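Local coordinates for putative cell adhesion protein (Parabacteroides distasonis, PDB 3LIU) that is a putative fimbrillin of the FimA/Mfa1 family that probably serves in cell adhesion as a subunit of a bacterial pilus, at residues V211-S216 with I223-F228. Residues are numbered along the deposited sequence; the frame is centred on the assembly and turned at random.
Sequences VSSVAS and IEKDFF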
ATOM      1  N   VAL A 211       5.833   4.532   6.026  1.00 12.15           N
ATOM      2  CA  VAL A 211       7.135   4.183   5.443  1.00  8.85           C
ATOM      3  C   VAL A 211       7.126   2.716   5.013  1.00  9.78           C
ATOM      4  O   VAL A 211       6.402   1.884   5.579  1.00 10.75           O
ATOM      5  CB  VAL A 211       8.326   4.385   6.404  1.00 10.84           C
ATOM      6  CG1 VAL A 211       8.597   5.860   6.716  1.00  6.23           C
ATOM      7  CG2 VAL A 211       8.119   3.562   7.717  1.00  7.40           C
ATOM      8  N   SER A 212       7.957   2.418   4.013  1.00 11.66           N
ATOM      9  CA  SER A 212       8.094   1.070   3.408  1.00 11.00           C
ATOM     10  C   SER A 212       9.467   0.930   2.760  1.00  9.43           C
ATOM     11  O   SER A 212      10.091   1.919   2.359  1.00 10.45           O
ATOM     12  CB  SER A 212       7.006   0.827   2.336  1.00 12.66           C
ATOM     13  OG  SER A 212       7.184  -0.411   1.610  1.00 12.55           O
ATOM     14  N   SER A 213       9.952  -0.292   2.639  1.00 10.49           N
ATOM     15  CA  SER A 213      11.079  -0.568   1.722  1.00 10.62           C
ATOM     16  C   SER A 213      10.572  -0.398   0.262  1.00 11.51           C
ATOM     17  O   SER A 213       9.392  -0.577  -0.008  1.00 10.26           O
ATOM     18  CB  SER A 213      11.608  -2.000   1.941  1.00 10.49           C
ATOM     19  OG  SER A 213      12.220  -2.092   3.203  1.00  8.27           O
ATOM     20  N   VAL A 214      11.465  -0.077  -0.661  1.00 11.30           N
ATOM     21  CA  VAL A 214      11.076   0.159  -2.038  1.00  8.64           C
ATOM     22  C   VAL A 214      10.845  -1.159  -2.812  1.00 10.68           C
ATOM     23  O   VAL A 214      10.046  -1.191  -3.734  1.00 13.13           O
ATOM     24  CB  VAL A 214      12.078   1.074  -2.770  1.00 12.30           C
ATOM     25  CG1 VAL A 214      13.412   0.373  -3.063  1.00 11.64           C
ATOM     26  CG2 VAL A 214      11.442   1.641  -4.041  1.00  7.45           C
ATOM     27  N   ALA A 215      11.562  -2.219  -2.459  1.00  9.31           N
ATOM     28  CA  ALA A 215      11.478  -3.471  -3.213  1.00 11.03           C
ATOM     29  C   ALA A 215      11.821  -4.640  -2.322  1.00 11.69           C
ATOM     30  O   ALA A 215      12.424  -4.440  -1.252  1.00  8.71           O
ATOM     31  CB  ALA A 215      12.372  -3.411  -4.425  1.00  6.12           C
ATOM     32  N   SER A 216      11.399  -5.837  -2.766  1.00 11.01           N
ATOM     33  CA  SER A 216      11.716  -7.108  -2.161  1.00 13.53           C
ATOM     34  C   SER A 216      12.530  -7.991  -3.113  1.00 12.86           C
ATOM     35  O   SER A 216      12.453  -7.857  -4.343  1.00 12.45           O
ATOM     36  CB  SER A 216      10.435  -7.854  -1.768  1.00 13.71           C
ATOM     37  OG  SER A 216       9.666  -8.138  -2.912  1.00 10.74           O
ATOM     38  N   ILE A 223       7.716  -5.929   1.974  1.00 12.70           N
ATOM     39  CA  ILE A 223       8.497  -4.712   1.955  1.00 13.68           C
ATOM     40  C   ILE A 223       8.177  -3.864   3.192  1.00 15.09           C
ATOM     41  O   ILE A 223       8.559  -2.701   3.285  1.00 13.78           O
ATOM     42  CB  ILE A 223       8.223  -3.862   0.676  1.00 13.48           C
ATOM     43  CG1 ILE A 223       6.729  -3.647   0.485  1.00 12.77           C
ATOM     44  CG2 ILE A 223       8.917  -4.519  -0.556  1.00  8.66           C
ATOM     45  CD1 ILE A 223       6.314  -2.754  -0.721  1.00  9.70           C
ATOM     46  N   GLU A 224       7.417  -4.437   4.111  1.00 14.22           N
ATOM     47  CA  GLU A 224       7.023  -3.775   5.349  1.00 13.83           C
ATOM     48  C   GLU A 224       8.229  -3.399   6.174  1.00 10.37           C
ATOM     49  O   GLU A 224       9.171  -4.194   6.318  1.00 10.87           O
ATOM     50  CB  GLU A 224       6.155  -4.727   6.206  1.00 13.06           C
ATOM     51  CG  GLU A 224       5.635  -4.094   7.535  1.00 10.36           C
ATOM     52  CD  GLU A 224       4.697  -5.019   8.309  1.00 16.57           C
ATOM     53  OE1 GLU A 224       4.520  -6.169   7.885  1.00 10.91           O
ATOM     54  OE2 GLU A 224       4.101  -4.582   9.321  1.00 10.58           O
ATOM     55  N   LYS A 225       8.179  -2.213   6.765  1.00 10.48           N
ATOM     56  CA  LYS A 225       9.196  -1.783   7.731  1.00 11.64           C
ATOM     57  C   LYS A 225       8.754  -2.138   9.142  1.00 12.32           C
ATOM     58  O   LYS A 225       7.630  -1.821   9.545  1.00 13.60           O
ATOM     59  CB  LYS A 225       9.381  -0.278   7.685  1.00 12.03           C
ATOM     60  CG  LYS A 225      10.108   0.292   6.468  1.00  9.92           C
ATOM     61  CD  LYS A 225      11.460  -0.386   6.198  1.00 12.80           C
ATOM     62  CE  LYS A 225      12.341   0.508   5.309  1.00  8.73           C
ATOM     63  NZ  LYS A 225      13.590  -0.155   4.853  1.00  8.90           N
ATOM     64  N   ASP A 226       9.643  -2.799   9.890  1.00 12.95           N
ATOM     65  CA  ASP A 226       9.437  -2.984  11.310  1.00 12.11           C
ATOM     66  C   ASP A 226       9.463  -1.631  11.988  1.00 10.00           C
ATOM     67  O   ASP A 226      10.211  -0.743  11.581  1.00 14.35           O
ATOM     68  CB  ASP A 226      10.542  -3.836  11.917  1.00 10.89           C
ATOM     69  CG  ASP A 226      10.465  -5.258  11.519  1.00 19.15           C
ATOM     70  OD1 ASP A 226       9.490  -5.691  10.900  1.00 17.08           O
ATOM     71  OD2 ASP A 226      11.393  -5.970  11.859  1.00 18.58           O
ATOM     72  N   PHE A 227       8.658  -1.480  13.027  1.00 13.35           N
ATOM     73  CA  PHE A 227       8.609  -0.238  13.833  1.00 12.02           C
ATOM     74  C   PHE A 227       9.131  -0.515  15.229  1.00 14.53           C
ATOM     75  O   PHE A 227       9.134  -1.655  15.683  1.00 13.58           O
ATOM     76  CB  PHE A 227       7.180   0.306  13.905  1.00 10.08           C
ATOM     77  CG  PHE A 227       6.771   1.198  12.754  1.00 12.44           C
ATOM     78  CD1 PHE A 227       7.167   0.930  11.424  1.00  8.91           C
ATOM     79  CD2 PHE A 227       5.897   2.248  12.988  1.00  9.13           C
ATOM     80  CE1 PHE A 227       6.703   1.717  10.365  1.00  9.16           C
ATOM     81  CE2 PHE A 227       5.420   3.059  11.934  1.00 14.40           C
ATOM     82  CZ  PHE A 227       5.807   2.809  10.636  1.00 10.75           C
ATOM     83  N   PHE A 228       9.571   0.538  15.912  1.00 16.25           N
ATOM     84  CA  PHE A 228      10.143   0.415  17.246  1.00 15.35           C
ATOM     85  C   PHE A 228      11.356  -0.549  17.275  1.00 18.28           C
ATOM     86  O   PHE A 228      12.133  -0.568  16.311  1.00 17.84           O
ATOM     87  CB  PHE A 228       9.035   0.083  18.253  1.00 17.24           C
ATOM     88  CG  PHE A 228       7.988   1.153  18.324  1.00 14.64           C
ATOM     89  CD1 PHE A 228       8.296   2.395  18.877  1.00 18.48           C
ATOM     90  CD2 PHE A 228       6.752   0.973  17.765  1.00 10.71           C
ATOM     91  CE1 PHE A 228       7.360   3.424  18.889  1.00 16.93           C
ATOM     92  CE2 PHE A 228       5.795   1.996  17.800  1.00 14.73           C
ATOM     93  CZ  PHE A 228       6.096   3.207  18.360  1.00 15.13           C
TER
HETATM   94  O   HOH W   1       5.709  -0.776   5.889  1.00 13.01           O
HETATM   95  O   HOH W   2      11.269  -4.305   4.498  1.00 27.63           O
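Two partners grip OG of Ser-213: it accepts a hydrogen bond from NZ of Lys-225 at 2.9 Å and shares a second with a water. That water donates in turn to O of Glu-224, so the small hydroxyl of serine ties both the lysine tip and the opposing backbone to the end of strand 193-213. The ammonium group also forms a salt bridge with Glu-111, which gives this buried charge a counter-ion. To arrive there, the lysine chain bends at chi2 (-52°) and then runs extended, its CG lying 3.7 Å from CA of Ser-212. An alanine here would remove the amine that serves Ser-213 OG and Glu-111, and would probably loosen the loop's hold on the strand end.

The direct backbone link is N of Ser-213 to O of Ile-223, 2.9 Å long and in the carbonyl plane, with an N-H...O angle of 151°. Nearer the strand's interior, a second water bridges O of Val-211 to N of Lys-225. Ser-212 turns its OG anti to its own backbone N (chi1 173°) and donates to the carbonyl oxygen of Ser-213 along a lone pair, 2.7 Å away, satisfying a buried hydroxyl within its own strand.

Branched, apolar Ile-223 packs against the backbone of Ala-215 and Ser-216, just past the strand: its CG2 sits 3.4 Å from C of Ala-215, while CD1 reaches Ser-212 OG. At the other end, a methyl of beta-branched Val-211, CG2, meets CE1 of Phe-227 at 3.5 Å, crossing the ring obliquely in an apolar contact that contrasts with the polar middle.

The loop between strands 193-213 and 238-240 thus returns along the long strand's end, where Ser-212 also bonds by its backbone to Ile-114 of strand 113-115, and the carboxylate of Glu-111 would be expected to keep Lys-225 protonated despite its burial.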